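Local coordinates for ATP-dependent Clp protease proteolytic subunit (PDB 4GM2), which forms the catalytically inactive subunit of the apicoplast caseinolytic protease complex of Plasmodium falciparum, a member of the peptidase S14 family that assembles here as seven chains, at residues S35-E43 with I71-L79; Y100-G109 with Y122-C132. All coordinates share one frame; numbering follows the deposited sequence.

Contact 1. Residues S35-E43 with I71-L79; sequences SPIYPHISE and IDNNKIINL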
loop_
_atom_site.group_PDB
_atom_site.type_symbol
_atom_site.label_atom_id
_atom_site.label_comp_id
_atom_site.label_asym_id
_atom_site.label_seq_id
_atom_site.Cartn_x
_atom_site.Cartn_y
_atom_site.Cartn_z
ATOM N N SER A 35 7.004 -15.503 16.064
ATOM C CA SER A 35 5.555 -15.533 16.197
ATOM C C SER A 35 5.081 -16.983 16.259
ATOM O O SER A 35 5.877 -17.899 16.064
ATOM C CB SER A 35 4.912 -14.831 15.000
ATOM O OG SER A 35 5.163 -15.548 13.806
ATOM N N PRO A 36 3.782 -17.200 16.535
ATOM C CA PRO A 36 3.208 -18.529 16.317
ATOM C C PRO A 36 3.413 -18.972 14.868
ATOM O O PRO A 36 3.437 -18.133 13.971
ATOM C CB PRO A 36 1.720 -18.309 16.584
ATOM C CG PRO A 36 1.678 -17.181 17.551
ATOM C CD PRO A 36 2.838 -16.293 17.214
ATOM N N ILE A 37 3.571 -20.270 14.635
ATOM C CA ILE A 37 3.789 -20.757 13.272
ATOM C C ILE A 37 2.454 -20.919 12.535
ATOM O O ILE A 37 1.912 -22.025 12.433
ATOM C CB ILE A 37 4.630 -22.061 13.229
ATOM C CG1 ILE A 37 5.805 -21.977 14.210
ATOM C CG2 ILE A 37 5.125 -22.339 11.809
ATOM C CD1 ILE A 37 6.634 -23.239 14.291
ATOM N N TYR A 38 1.930 -19.795 12.042
ATOM C CA TYR A 38 0.743 -19.774 11.183
ATOM C C TYR A 38 1.047 -20.462 9.850
ATOM O O TYR A 38 2.215 -20.589 9.479
ATOM C CB TYR A 38 0.312 -18.332 10.899
ATOM C CG TYR A 38 0.031 -17.489 12.119
ATOM C CD1 TYR A 38 0.979 -16.583 12.593
ATOM C CD2 TYR A 38 -1.191 -17.576 12.789
ATOM C CE1 TYR A 38 0.728 -15.801 13.708
ATOM C CE2 TYR A 38 -1.453 -16.796 13.904
ATOM C CZ TYR A 38 -0.490 -15.915 14.359
ATOM O OH TYR A 38 -0.742 -15.140 15.464
ATOM N N PRO A 39 -0.002 -20.894 9.115
ATOM C CA PRO A 39 0.192 -21.514 7.795
ATOM C C PRO A 39 1.171 -20.763 6.885
ATOM O O PRO A 39 2.004 -21.398 6.233
ATOM C CB PRO A 39 -1.214 -21.501 7.195
ATOM C CG PRO A 39 -2.117 -21.605 8.378
ATOM C CD PRO A 39 -1.415 -20.949 9.541
ATOM N N HIS A 40 1.085 -19.434 6.860
ATOM C CA HIS A 40 1.950 -18.620 6.004
ATOM C C HIS A 40 3.361 -18.489 6.517
ATOM O O HIS A 40 4.282 -18.210 5.742
ATOM C CB HIS A 40 1.343 -17.241 5.770
ATOM C CG HIS A 40 1.263 -16.391 7.010
ATOM N ND1 HIS A 40 2.244 -15.545 7.371
ATOM C CD2 HIS A 40 0.266 -16.275 7.979
ATOM C CE1 HIS A 40 1.899 -14.917 8.512
ATOM N NE2 HIS A 40 0.688 -15.366 8.884
ATOM N N ILE A 41 3.544 -18.678 7.823
ATOM C CA ILE A 41 4.868 -18.597 8.444
ATOM C C ILE A 41 5.729 -19.789 8.038
ATOM O O ILE A 41 6.892 -19.618 7.666
ATOM C CB ILE A 41 4.779 -18.471 9.987
ATOM C CG1 ILE A 41 4.238 -17.088 10.396
ATOM C CG2 ILE A 41 6.118 -18.774 10.652
ATOM C CD1 ILE A 41 5.081 -15.898 9.978
ATOM N N SER A 42 5.152 -20.989 8.095
ATOM C CA SER A 42 5.876 -22.207 7.725
ATOM C C SER A 42 6.232 -22.198 6.241
ATOM O O SER A 42 7.266 -22.730 5.837
ATOM C CB SER A 42 5.093 -23.469 8.112
ATOM O OG SER A 42 3.786 -23.476 7.564
ATOM N N GLU A 43 5.381 -21.563 5.443
ATOM C CA GLU A 43 5.656 -21.350 4.030
ATOM C C GLU A 43 6.848 -20.409 3.835
ATOM O O GLU A 43 7.690 -20.643 2.972
ATOM C CB GLU A 43 4.414 -20.793 3.345
ATOM C CG GLU A 43 4.650 -20.225 1.960
ATOM C CD GLU A 43 3.506 -19.343 1.519
ATOM O OE1 GLU A 43 2.409 -19.882 1.230
ATOM O OE2 GLU A 43 3.706 -18.107 1.473
ATOM N N ILE A 71 0.063 -22.956 18.865
ATOM C CA ILE A 71 -0.970 -22.383 19.736
ATOM C C ILE A 71 -0.719 -20.903 20.028
ATOM O O ILE A 71 0.425 -20.436 20.045
ATOM C CB ILE A 71 -1.193 -23.186 21.054
ATOM C CG1 ILE A 71 0.078 -23.258 21.911
ATOM C CG2 ILE A 71 -1.728 -24.582 20.759
ATOM C CD1 ILE A 71 0.129 -22.245 23.038
ATOM N N ASP A 72 -1.808 -20.175 20.240
ATOM C CA ASP A 72 -1.745 -18.761 20.567
ATOM C C ASP A 72 -2.994 -18.366 21.347
ATOM O O ASP A 72 -4.088 -18.296 20.783
ATOM C CB ASP A 72 -1.605 -17.923 19.294
ATOM C CG ASP A 72 -1.489 -16.446 19.584
ATOM O OD1 ASP A 72 -0.846 -16.087 20.592
ATOM O OD2 ASP A 72 -2.046 -15.645 18.807
ATOM N N ASN A 73 -2.813 -18.107 22.642
ATOM C CA ASN A 73 -3.921 -17.889 23.577
ATOM C C ASN A 73 -4.922 -19.039 23.554
ATOM O O ASN A 73 -6.075 -18.863 23.156
ATOM C CB ASN A 73 -4.622 -16.548 23.319
ATOM C CG ASN A 73 -3.845 -15.369 23.864
ATOM O OD1 ASN A 73 -2.667 -15.184 23.549
ATOM N ND2 ASN A 73 -4.503 -14.559 24.687
ATOM N N ASN A 74 -4.450 -20.217 23.960
ATOM C CA ASN A 74 -5.256 -21.446 24.041
ATOM C C ASN A 74 -5.888 -21.930 22.732
ATOM O O ASN A 74 -6.429 -23.038 22.677
ATOM C CB ASN A 74 -6.324 -21.337 25.139
ATOM C CG ASN A 74 -5.724 -21.157 26.522
ATOM O OD1 ASN A 74 -4.673 -21.717 26.835
ATOM N ND2 ASN A 74 -6.399 -20.376 27.362
ATOM N N LYS A 75 -5.816 -21.108 21.686
ATOM C CA LYS A 75 -6.380 -21.462 20.385
ATOM C C LYS A 75 -5.301 -21.972 19.440
ATOM O O LYS A 75 -4.199 -21.420 19.375
ATOM C CB LYS A 75 -7.117 -20.272 19.748
ATOM C CG LYS A 75 -8.144 -19.572 20.635
ATOM C CD LYS A 75 -9.341 -20.454 20.965
ATOM C CE LYS A 75 -10.203 -19.823 22.047
ATOM N NZ LYS A 75 -11.237 -20.766 22.558
ATOM N N ILE A 76 -5.626 -23.037 18.716
ATOM C CA ILE A 76 -4.751 -23.563 17.682
ATOM C C ILE A 76 -4.845 -22.656 16.458
ATOM O O ILE A 76 -5.930 -22.443 15.908
ATOM C CB ILE A 76 -5.080 -25.038 17.356
ATOM C CG1 ILE A 76 -4.411 -25.951 18.384
ATOM C CG2 ILE A 76 -4.609 -25.421 15.959
ATOM C CD1 ILE A 76 -4.981 -27.353 18.437
ATOM N N ILE A 77 -3.699 -22.110 16.057
ATOM C CA ILE A 77 -3.631 -21.162 14.943
ATOM C C ILE A 77 -3.163 -21.819 13.645
ATOM O O ILE A 77 -3.103 -21.173 12.596
ATOM C CB ILE A 77 -2.760 -19.924 15.280
ATOM C CG1 ILE A 77 -1.426 -20.323 15.931
ATOM C CG2 ILE A 77 -3.526 -18.976 16.191
ATOM C CD1 ILE A 77 -0.356 -20.803 14.967
ATOM N N ASN A 78 -2.829 -23.103 13.731
ATOM C CA ASN A 78 -2.425 -23.882 12.571
ATOM C C ASN A 78 -2.910 -25.315 12.715
ATOM O O ASN A 78 -2.421 -26.070 13.567
ATOM C CB ASN A 78 -0.901 -23.841 12.391
ATOM C CG ASN A 78 -0.454 -24.315 11.016
ATOM O OD1 ASN A 78 -1.192 -24.996 10.302
ATOM N ND2 ASN A 78 0.770 -23.951 10.638
ATOM N N LEU A 79 -3.876 -25.688 11.882
ATOM C CA LEU A 79 -4.441 -27.034 11.933
ATOM C C LEU A 79 -3.446 -28.073 11.411
ATOM O O LEU A 79 -3.554 -29.256 11.723
ATOM C CB LEU A 79 -5.768 -27.107 11.163
ATOM C CG LEU A 79 -6.940 -26.219 11.605
ATOM C CD1 LEU A 79 -8.088 -26.327 10.619
ATOM C CD2 LEU A 79 -7.420 -26.562 13.004
#
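Asn78 reaches back to the bend just ahead of helix 39-55, and its ND2 gives a hydrogen bond to Ile37 O at 2.9 Å. With CG swung opposite the backbone N (chi1 -165°), the amide lies beside Pro39, whose CD comes within 3.8 Å of Asn78 CG. Ile37 O sits almost in the amide plane, Asp84 OD2 also receives a hydrogen bond from ND2, and OD1 accepts from Asn80 N, an arrangement that fixes the rotation of the amide. Next to it, Ile77 makes the largest share of the packing. Its CG1 branch is tucked over the backbone, flanked by N and C (chi1 47°), sending CD1 to within 3.6 Å of Pro36 CB, while CB and CG2 meet the Tyr38 ring at CE2, with CB 3.7 Å from it. Tyr38, the helix N-cap, also ends an inverse gamma turn centred on Ile37. Residues 71-76 form a small, weakly bonded antiparallel hairpin, closed by a type I' turn from Asp72 to Lys75, in the link between strand 61-67 and helix 81-94; in active ClpP relatives the start of this link contributes a backbone N-H to the oxyanion hole. Pro36 is wedged in between: its CB lies over one face of the Tyr38 ring, toward the rim, and its CG is 3.8 Å from Asp72 CB. The Asp72 carboxylate stands nearly perpendicular to that ring.

Contact 2. Residues Y100-G109 with Y122-C132; sequences YTYCLGKAYG and YRFSLKNSSFC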
loop_
_atom_site.group_PDB
_atom_site.type_symbol
_atom_site.label_atom_id
_atom_site.label_comp_id
_atom_site.label_asym_id
_atom_site.label_seq_id
_atom_site.Cartn_x
_atom_site.Cartn_y
_atom_site.Cartn_z
ATOM N N TYR A 100 21.902 -23.478 12.123
ATOM C CA TYR A 100 22.072 -23.348 13.562
ATOM C C TYR A 100 20.782 -22.774 14.119
ATOM O O TYR A 100 20.193 -21.886 13.508
ATOM C CB TYR A 100 23.237 -22.406 13.899
ATOM C CG TYR A 100 24.573 -22.719 13.241
ATOM C CD1 TYR A 100 24.843 -23.980 12.691
ATOM C CD2 TYR A 100 25.587 -21.757 13.208
ATOM C CE1 TYR A 100 26.068 -24.260 12.105
ATOM C CE2 TYR A 100 26.816 -22.028 12.625
ATOM C CZ TYR A 100 27.054 -23.279 12.076
ATOM O OH TYR A 100 28.277 -23.551 11.495
ATOM N N THR A 101 20.340 -23.274 15.270
ATOM C CA THR A 101 19.142 -22.738 15.922
ATOM C C THR A 101 19.491 -21.978 17.204
ATOM O O THR A 101 20.396 -22.374 17.946
ATOM C CB THR A 101 18.091 -23.830 16.219
ATOM O OG1 THR A 101 18.699 -24.908 16.936
ATOM C CG2 THR A 101 17.490 -24.367 14.933
ATOM N N TYR A 102 18.781 -20.876 17.441
ATOM C CA TYR A 102 18.970 -20.052 18.636
ATOM C C TYR A 102 17.615 -19.747 19.255
ATOM O O TYR A 102 16.781 -19.108 18.614
ATOM C CB TYR A 102 19.647 -18.726 18.281
ATOM C CG TYR A 102 20.901 -18.835 17.439
ATOM C CD1 TYR A 102 20.826 -19.092 16.065
ATOM C CD2 TYR A 102 22.161 -18.649 18.007
ATOM C CE1 TYR A 102 21.969 -19.185 15.293
ATOM C CE2 TYR A 102 23.311 -18.736 17.239
ATOM C CZ TYR A 102 23.207 -19.005 15.885
ATOM O OH TYR A 102 24.341 -19.095 15.121
ATOM N N CYS A 103 17.378 -20.201 20.485
ATOM C CA CYS A 103 16.126 -19.866 21.157
ATOM C C CYS A 103 16.263 -18.557 21.914
ATOM O O CYS A 103 17.089 -18.435 22.820
ATOM C CB CYS A 103 15.639 -20.976 22.086
ATOM S SG CYS A 103 14.009 -20.626 22.804
ATOM N N LEU A 104 15.438 -17.586 21.531
ATOM C CA LEU A 104 15.516 -16.228 22.057
ATOM C C LEU A 104 14.522 -15.922 23.181
ATOM O O LEU A 104 14.447 -14.785 23.648
ATOM C CB LEU A 104 15.347 -15.221 20.914
ATOM C CG LEU A 104 16.587 -14.527 20.340
ATOM C CD1 LEU A 104 17.793 -15.448 20.226
ATOM C CD2 LEU A 104 16.242 -13.918 18.997
ATOM N N GLY A 105 13.772 -16.933 23.615
ATOM C CA GLY A 105 12.774 -16.756 24.666
ATOM C C GLY A 105 11.907 -17.982 24.864
ATOM O O GLY A 105 11.968 -18.629 25.907
ATOM N N LYS A 106 11.099 -18.297 23.857
ATOM C CA LYS A 106 10.186 -19.435 23.910
ATOM C C LYS A 106 10.345 -20.334 22.688
ATOM O O LYS A 106 10.535 -19.859 21.569
ATOM C CB LYS A 106 8.734 -18.953 24.001
ATOM C CG LYS A 106 8.367 -18.271 25.311
ATOM C CD LYS A 106 7.075 -17.472 25.200
ATOM C CE LYS A 106 7.283 -16.167 24.441
ATOM N NZ LYS A 106 6.075 -15.295 24.452
ATOM N N ALA A 107 10.271 -21.638 22.913
ATOM C CA ALA A 107 10.187 -22.599 21.829
ATOM C C ALA A 107 9.269 -23.713 22.300
ATOM O O ALA A 107 9.719 -24.721 22.845
ATOM C CB ALA A 107 11.563 -23.131 21.462
ATOM N N TYR A 108 7.970 -23.499 22.111
ATOM C CA TYR A 108 6.949 -24.411 22.612
ATOM C C TYR A 108 6.375 -25.290 21.507
ATOM O O TYR A 108 6.213 -24.849 20.371
ATOM C CB TYR A 108 5.817 -23.634 23.288
ATOM C CG TYR A 108 6.224 -22.789 24.480
ATOM C CD1 TYR A 108 7.379 -23.070 25.214
ATOM C CD2 TYR A 108 5.425 -21.726 24.898
ATOM C CE1 TYR A 108 7.738 -22.303 26.310
ATOM C CE2 TYR A 108 5.776 -20.953 25.995
ATOM C CZ TYR A 108 6.931 -21.246 26.697
ATOM O OH TYR A 108 7.280 -20.478 27.784
ATOM N N GLY A 109 6.077 -26.541 21.854
ATOM C CA GLY A 109 5.440 -27.476 20.936
ATOM C C GLY A 109 6.241 -27.729 19.679
ATOM O O GLY A 109 7.369 -28.222 19.736
ATOM N N TYR A 122 25.313 -27.200 17.442
ATOM C CA TYR A 122 24.989 -25.827 17.067
ATOM C C TYR A 122 23.528 -25.457 17.344
ATOM O O TYR A 122 22.922 -24.655 16.623
ATOM C CB TYR A 122 25.347 -25.585 15.601
ATOM C CG TYR A 122 26.829 -25.640 15.311
ATOM C CD1 TYR A 122 27.605 -24.484 15.340
ATOM C CD2 TYR A 122 27.459 -26.848 15.001
ATOM C CE1 TYR A 122 28.962 -24.525 15.071
ATOM C CE2 TYR A 122 28.816 -26.900 14.731
ATOM C CZ TYR A 122 29.561 -25.734 14.768
ATOM O OH TYR A 122 30.912 -25.771 14.502
ATOM N N ARG A 123 22.977 -26.047 18.399
ATOM C CA ARG A 123 21.672 -25.654 18.905
ATOM C C ARG A 123 21.878 -24.857 20.192
ATOM O O ARG A 123 22.319 -25.394 21.212
ATOM C CB ARG A 123 20.797 -26.881 19.146
ATOM C CG ARG A 123 20.574 -27.728 17.901
ATOM C CD ARG A 123 19.930 -29.061 18.244
ATOM N NE ARG A 123 20.784 -29.899 19.084
ATOM C CZ ARG A 123 20.406 -31.055 19.620
ATOM N NH1 ARG A 123 19.185 -31.528 19.410
ATOM N NH2 ARG A 123 21.253 -31.741 20.370
ATOM N N PHE A 124 21.564 -23.568 20.123
ATOM C CA PHE A 124 21.872 -22.625 21.193
ATOM C C PHE A 124 20.617 -22.097 21.867
ATOM O O PHE A 124 19.528 -22.135 21.295
ATOM C CB PHE A 124 22.689 -21.448 20.642
ATOM C CG PHE A 124 23.902 -21.864 19.856
ATOM C CD1 PHE A 124 25.081 -22.216 20.504
ATOM C CD2 PHE A 124 23.863 -21.906 18.469
ATOM C CE1 PHE A 124 26.198 -22.601 19.781
ATOM C CE2 PHE A 124 24.977 -22.287 17.743
ATOM C CZ PHE A 124 26.146 -22.637 18.399
ATOM N N SER A 125 20.784 -21.599 23.087
ATOM C CA SER A 125 19.705 -20.955 23.818
ATOM C C SER A 125 20.225 -19.813 24.685
ATOM O O SER A 125 21.365 -19.844 25.151
ATOM C CB SER A 125 18.968 -21.969 24.689
ATOM O OG SER A 125 17.998 -21.322 25.491
ATOM N N LEU A 126 19.381 -18.805 24.887
ATOM C CA LEU A 126 19.673 -17.731 25.829
ATOM C C LEU A 126 19.422 -18.212 27.258
ATOM O O LEU A 126 18.757 -19.228 27.473
ATOM C CB LEU A 126 18.835 -16.484 25.526
ATOM C CG LEU A 126 19.061 -15.744 24.198
ATOM C CD1 LEU A 126 18.087 -14.582 24.074
ATOM C CD2 LEU A 126 20.494 -15.255 24.023
ATOM N N LYS A 127 19.958 -17.468 28.222
ATOM C CA LYS A 127 19.903 -17.816 29.642
ATOM C C LYS A 127 18.491 -18.135 30.157
ATOM O O LYS A 127 18.295 -19.127 30.864
ATOM C CB LYS A 127 20.523 -16.682 30.468
ATOM C CG LYS A 127 21.025 -17.101 31.838
ATOM C CD LYS A 127 21.391 -15.895 32.686
ATOM C CE LYS A 127 21.872 -16.334 34.059
ATOM N NZ LYS A 127 22.052 -15.180 34.982
ATOM N N ASN A 128 17.516 -17.306 29.789
ATOM C CA ASN A 128 16.167 -17.385 30.361
ATOM C C ASN A 128 15.098 -18.015 29.459
ATOM O O ASN A 128 13.898 -17.848 29.691
ATOM C CB ASN A 128 15.719 -15.998 30.835
ATOM C CG ASN A 128 16.659 -15.402 31.866
ATOM O OD1 ASN A 128 16.884 -15.980 32.926
ATOM N ND2 ASN A 128 17.210 -14.240 31.558
ATOM N N SER A 129 15.537 -18.754 28.444
ATOM C CA SER A 129 14.620 -19.336 27.468
ATOM C C SER A 129 13.861 -20.552 28.000
ATOM O O SER A 129 14.364 -21.282 28.851
ATOM C CB SER A 129 15.371 -19.694 26.186
ATOM O OG SER A 129 15.972 -18.543 25.622
ATOM N N SER A 130 12.646 -20.751 27.494
ATOM C CA SER A 130 11.815 -21.896 27.867
ATOM C C SER A 130 11.521 -22.787 26.673
ATOM O O SER A 130 11.424 -22.318 25.534
ATOM C CB SER A 130 10.493 -21.435 28.473
ATOM O OG SER A 130 10.715 -20.500 29.507
ATOM N N PHE A 131 11.378 -24.077 26.953
ATOM C CA PHE A 131 11.038 -25.065 25.947
ATOM C C PHE A 131 9.909 -25.932 26.472
ATOM O O PHE A 131 9.816 -26.186 27.672
ATOM C CB PHE A 131 12.251 -25.937 25.628
ATOM C CG PHE A 131 13.460 -25.162 25.194
ATOM C CD1 PHE A 131 14.325 -24.615 26.134
ATOM C CD2 PHE A 131 13.736 -24.985 23.847
ATOM C CE1 PHE A 131 15.441 -23.897 25.735
ATOM C CE2 PHE A 131 14.851 -24.268 23.443
ATOM C CZ PHE A 131 15.704 -23.722 24.388
ATOM N N CYS A 132 9.053 -26.386 25.567
ATOM C CA CYS A 132 7.920 -27.212 25.941
ATOM C C CYS A 132 7.623 -28.254 24.882
ATOM O O CYS A 132 7.662 -27.964 23.688
ATOM C CB CYS A 132 6.683 -26.344 26.160
ATOM S SG CYS A 132 5.220 -27.281 26.642
#
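Cys103 O is gripped twice: Leu126 N approaches it nearly along the C=O axis at 3.1 Å, and Ser129 OG donates from above the carbonyl plane at 3.0 Å. The Ser129 bond bridges two short parallel ladders. In the first, strand 100-103 runs beside 123-125, with Phe124 N bonded to Thr101 O at 2.7 Å and Cys103 N to Phe124 O. Then the first segment turns a corner at Leu104 and Gly105, the second makes a type I turn from Leu126 to Ser129, and the register shifts by two. The second ladder, 106-108 with 130-132, opens with Ser130 N to Gly105 O and finishes with Gly109 N to Cys132 O at 2.8 Å. Gly109 precedes helix 110-116 and occupies the position where active ClpP subunits probably carry the nucleophilic serine, consistent with an inactive subunit.

Around the backbone, aromatic rings pair off. Tyr100 and Tyr122 point the same way in an offset stack, centroids 4.3 Å apart and planes at 14°, with Tyr122 CD1 over the centre of the Tyr100 ring. Tyr102 and Phe124 also run side by side, but slid apart (centroids 5.1 Å), while Tyr102 OH bonds to His62. Cys103 turns SG opposite its backbone N (chi1 -175°), bringing it to the Phe131 ring at an oblique angle, 4.3 Å from its centroid; Ala107 CB touches the same ring at CD2. Tyr108 presents its ring edge to Ser130 CB. Strand 61-67 flanks 100-103 on the side away from 123-125, Phe187 of strand 185-188 and Ala192 of helix 189-194 pack on Phe131, and a neighbouring subunit covers the corner, its Ser87 bonded to Leu104 O.

The two contacts follow one another along the chain, neither nested nor crossing. After strand 30-33, residues 35-43 begin helix 39-55; the chain returns through strand 61-67, and contact 1 closes that loop by docking 71-79 against the start of the helix. Helix 81-94 then leads to strand 99-103, and contact 2 closes a much shorter loop around helix 110-116, a beta-alpha-beta crossover. Their centres are 18 Å apart and their nearest atoms about 6 Å, without touching. Strand 61-67 relates them, lying between 30-33 and 99-103 in the parallel sheet. Contact 1 thus ties the connection after strand 61-67 to the start of helix 39-55, whereas contact 2 pairs 99-103 with 123-125 and 106-108 with 130-133.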